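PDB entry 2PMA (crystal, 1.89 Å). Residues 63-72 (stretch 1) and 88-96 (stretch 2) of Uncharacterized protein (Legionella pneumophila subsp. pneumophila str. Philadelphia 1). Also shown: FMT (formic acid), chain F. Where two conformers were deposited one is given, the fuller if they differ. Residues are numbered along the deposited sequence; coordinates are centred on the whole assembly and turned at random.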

# COMPACT_ATOMS: atom_id res chain seq x y z
N GLU A 63 6.70 -6.35 8.72
CA GLU A 63 6.65 -7.74 8.22
C GLU A 63 5.23 -7.96 7.66
O GLU A 63 4.23 -7.44 8.21
CB GLU A 63 6.96 -8.75 9.31
CG GLU A 63 8.37 -8.55 9.92
CD GLU A 63 8.78 -9.66 10.89
OE1 GLU A 63 7.89 -10.42 11.30
OE2 GLU A 63 10.00 -9.74 11.24
N GLY A 64 5.14 -8.68 6.57
CA GLY A 64 3.83 -8.96 5.97
C GLY A 64 3.80 -10.36 5.41
O GLY A 64 4.82 -10.84 4.93
N GLU A 65 2.64 -11.00 5.46
CA GLU A 65 2.46 -12.33 4.89
C GLU A 65 2.80 -12.27 3.41
O GLU A 65 2.33 -11.38 2.72
CB GLU A 65 1.01 -12.76 5.06
CG GLU A 65 0.66 -13.06 6.50
CD GLU A 65 -0.84 -13.24 6.65
OE1 GLU A 65 -1.48 -12.34 7.22
OE2 GLU A 65 -1.35 -14.24 6.12
N TYR A 66 3.58 -13.24 2.92
CA TYR A 66 4.06 -13.24 1.54
C TYR A 66 3.06 -14.09 0.76
O TYR A 66 2.98 -15.33 0.96
CB TYR A 66 5.46 -13.88 1.50
CG TYR A 66 6.25 -13.83 0.19
CD1 TYR A 66 7.52 -14.44 0.11
CD2 TYR A 66 5.76 -13.18 -0.95
CE1 TYR A 66 8.29 -14.39 -1.09
CE2 TYR A 66 6.51 -13.15 -2.17
CZ TYR A 66 7.76 -13.75 -2.22
OH TYR A 66 8.51 -13.70 -3.39
N VAL A 67 2.28 -13.43 -0.09
CA VAL A 67 1.14 -14.12 -0.69
C VAL A 67 1.25 -14.40 -2.18
O VAL A 67 0.38 -15.07 -2.76
CB VAL A 67 -0.22 -13.47 -0.33
CG1 VAL A 67 -0.44 -13.49 1.20
CG2 VAL A 67 -0.32 -12.03 -0.85
N GLY A 68 2.32 -13.94 -2.81
CA GLY A 68 2.50 -14.27 -4.24
C GLY A 68 3.49 -13.34 -4.90
O GLY A 68 4.10 -12.53 -4.25
N LYS A 69 3.64 -13.48 -6.21
CA LYS A 69 4.47 -12.58 -6.99
C LYS A 69 3.63 -12.16 -8.17
O LYS A 69 2.75 -12.93 -8.63
CB LYS A 69 5.70 -13.29 -7.51
CG LYS A 69 6.83 -13.43 -6.57
CD LYS A 69 7.93 -14.20 -7.26
CE LYS A 69 9.12 -14.45 -6.36
NZ LYS A 69 10.11 -15.34 -7.07
N VAL A 70 3.85 -10.97 -8.67
CA VAL A 70 3.13 -10.53 -9.86
C VAL A 70 4.09 -9.89 -10.82
O VAL A 70 5.08 -9.29 -10.40
CB VAL A 70 2.00 -9.53 -9.56
CG1 VAL A 70 0.86 -10.22 -8.83
CG2 VAL A 70 2.51 -8.34 -8.77
N LYS A 71 3.79 -10.02 -12.11
CA LYS A 71 4.54 -9.30 -13.11
C LYS A 71 4.08 -7.85 -13.18
O LYS A 71 2.87 -7.57 -13.22
CB LYS A 71 4.39 -9.98 -14.47
CG LYS A 71 4.96 -11.38 -14.49
CD LYS A 71 4.34 -12.25 -15.61
CE LYS A 71 4.75 -11.78 -17.01
NZ LYS A 71 4.08 -12.60 -18.10
N ILE A 72 5.04 -6.94 -13.28
CA ILE A 72 4.75 -5.53 -13.53
C ILE A 72 5.33 -5.09 -14.88
O ILE A 72 6.51 -5.29 -15.15
CB ILE A 72 5.28 -4.61 -12.41
CG1 ILE A 72 4.73 -5.04 -11.04
CG2 ILE A 72 4.94 -3.14 -12.70
CD1 ILE A 72 5.33 -4.28 -9.87
N PRO A 88 8.96 -6.47 -17.54
CA PRO A 88 8.30 -7.73 -17.20
C PRO A 88 8.94 -8.29 -15.93
O PRO A 88 9.34 -9.45 -15.88
CB PRO A 88 8.61 -8.62 -18.41
CG PRO A 88 9.98 -8.13 -18.88
CD PRO A 88 10.15 -6.69 -18.39
N ILE A 89 9.01 -7.43 -14.91
CA ILE A 89 9.73 -7.67 -13.67
C ILE A 89 8.71 -8.30 -12.71
O ILE A 89 7.60 -7.79 -12.63
CB ILE A 89 10.22 -6.26 -13.19
CG1 ILE A 89 11.47 -5.82 -13.99
CG2 ILE A 89 10.53 -6.18 -11.72
CD1 ILE A 89 12.70 -6.75 -13.82
N LYS A 90 9.06 -9.39 -12.03
CA LYS A 90 8.15 -9.94 -10.99
C LYS A 90 8.50 -9.31 -9.67
O LYS A 90 9.68 -9.25 -9.33
CB LYS A 90 8.32 -11.46 -10.87
CG LYS A 90 7.69 -12.20 -12.06
CD LYS A 90 7.80 -13.71 -11.89
CE LYS A 90 6.43 -14.33 -12.25
NZ LYS A 90 6.33 -15.84 -12.15
N ARG A 91 7.48 -8.85 -8.93
CA ARG A 91 7.67 -8.32 -7.59
C ARG A 91 6.79 -9.09 -6.60
O ARG A 91 5.76 -9.71 -7.01
CB ARG A 91 7.31 -6.83 -7.54
CG ARG A 91 8.28 -5.93 -8.43
CD ARG A 91 9.78 -6.04 -8.07
NE ARG A 91 9.97 -5.84 -6.63
CZ ARG A 91 10.87 -6.50 -5.91
NH1 ARG A 91 10.92 -6.29 -4.60
NH2 ARG A 91 11.68 -7.40 -6.49
N PRO A 92 7.20 -9.09 -5.32
CA PRO A 92 6.47 -9.86 -4.34
C PRO A 92 5.23 -9.08 -3.88
O PRO A 92 5.23 -7.83 -3.83
CB PRO A 92 7.51 -10.06 -3.22
CG PRO A 92 8.36 -8.77 -3.24
CD PRO A 92 8.37 -8.39 -4.73
N VAL A 93 4.22 -9.84 -3.48
CA VAL A 93 3.00 -9.27 -2.96
C VAL A 93 2.86 -9.67 -1.50
O VAL A 93 2.97 -10.86 -1.16
CB VAL A 93 1.79 -9.87 -3.67
CG1 VAL A 93 0.50 -9.22 -3.13
CG2 VAL A 93 1.91 -9.73 -5.20
N VAL A 94 2.59 -8.70 -0.64
CA VAL A 94 2.41 -8.96 0.82
C VAL A 94 1.08 -8.39 1.28
O VAL A 94 0.51 -7.54 0.60
CB VAL A 94 3.54 -8.31 1.69
CG1 VAL A 94 4.88 -8.96 1.32
CG2 VAL A 94 3.59 -6.76 1.54
N LEU A 95 0.63 -8.82 2.45
CA LEU A 95 -0.58 -8.26 3.03
C LEU A 95 -0.15 -7.13 3.98
O LEU A 95 0.81 -7.31 4.78
CB LEU A 95 -1.29 -9.33 3.86
CG LEU A 95 -1.87 -10.49 3.04
CD1 LEU A 95 -2.67 -11.40 3.97
CD2 LEU A 95 -2.73 -9.94 1.90
N LEU A 96 -0.86 -6.01 3.92
CA LEU A 96 -0.49 -4.79 4.67
C LEU A 96 -1.74 -4.20 5.30
O LEU A 96 -2.73 -4.01 4.60
CB LEU A 96 0.12 -3.77 3.70
CG LEU A 96 0.42 -2.30 4.05
CD1 LEU A 96 1.71 -2.12 4.85
CD2 LEU A 96 0.52 -1.48 2.78
C FMT F . -0.13 -9.08 7.96
O1 FMT F . -1.31 -9.46 8.29
O2 FMT F . 0.57 -9.58 7.04
O HOH W 1 2.77 -5.66 6.20

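Strands 63-71 and 90-96 run antiparallel, their N-to-C directions 147° apart and their axes approaching to 4.4 Å; together the two stretches bury 856 Å². At the start of stretch 1 the strands are joined indirectly: one water donates to Glu63 O (3.1 Å) and to Leu95 O (2.9 Å). Gly64 presents bare backbone here, its CA 3.6 Å from Leu95 O; an ideal CB would lie 2.8 Å from that oxygen, a clash. A formic acid, probably from the crystallisation liquor, accepts from Glu65 N through its O2 (3.0 Å, 169°).

Direct pairing begins when Leu95 N donates to Glu65 O (3.1 Å, 145°). Tyr66 pairs with Val94 without hydrogen bonds, and its ring reaches along the sheet, placing CE2 3.4 Å from Pro92 CB; Val93 O lies at the ring edge, 3.6 Å from CD2.

Between Tyr66 and Gly68 the register slips by one residue, a beta bulge. Both sides of it converge on Val93: Val67 N donates to Val93 O (2.9 Å, 166°), and Val93 N donates to Gly68 O (2.8 Å, 158°). Val67 also supplies apolar contacts, CG2 to Val93 CG1 at 3.7 Å and CG1 to Leu95 CG at 3.8 Å. Gly68, at phi/psi 162/-175, has a backbone that itself calls for glycine, since a CB would jam against the preceding carbonyl.

Beyond the bulge, Lys69 pairs with Pro92 at a non-hydrogen-bonded position, where a proline without an N-H costs the ladder nothing; Lys69 CA makes a CA-H...O contact with Arg91 O at 3.1 Å. Val70 N donates to Arg91 O (2.8 Å) and Arg91 N to Val70 O (2.8 Å), while Val70 CG1 meets Val93 CG2 at 3.8 Å. Lys71 and Lys90 pack through their aliphatic portions, CG to CG at 3.7 Å. Finally, Ile72 N donates to Ile89 O (2.8 Å), and Ile89 N returns a longer bond to Ile72 O (3.3 Å).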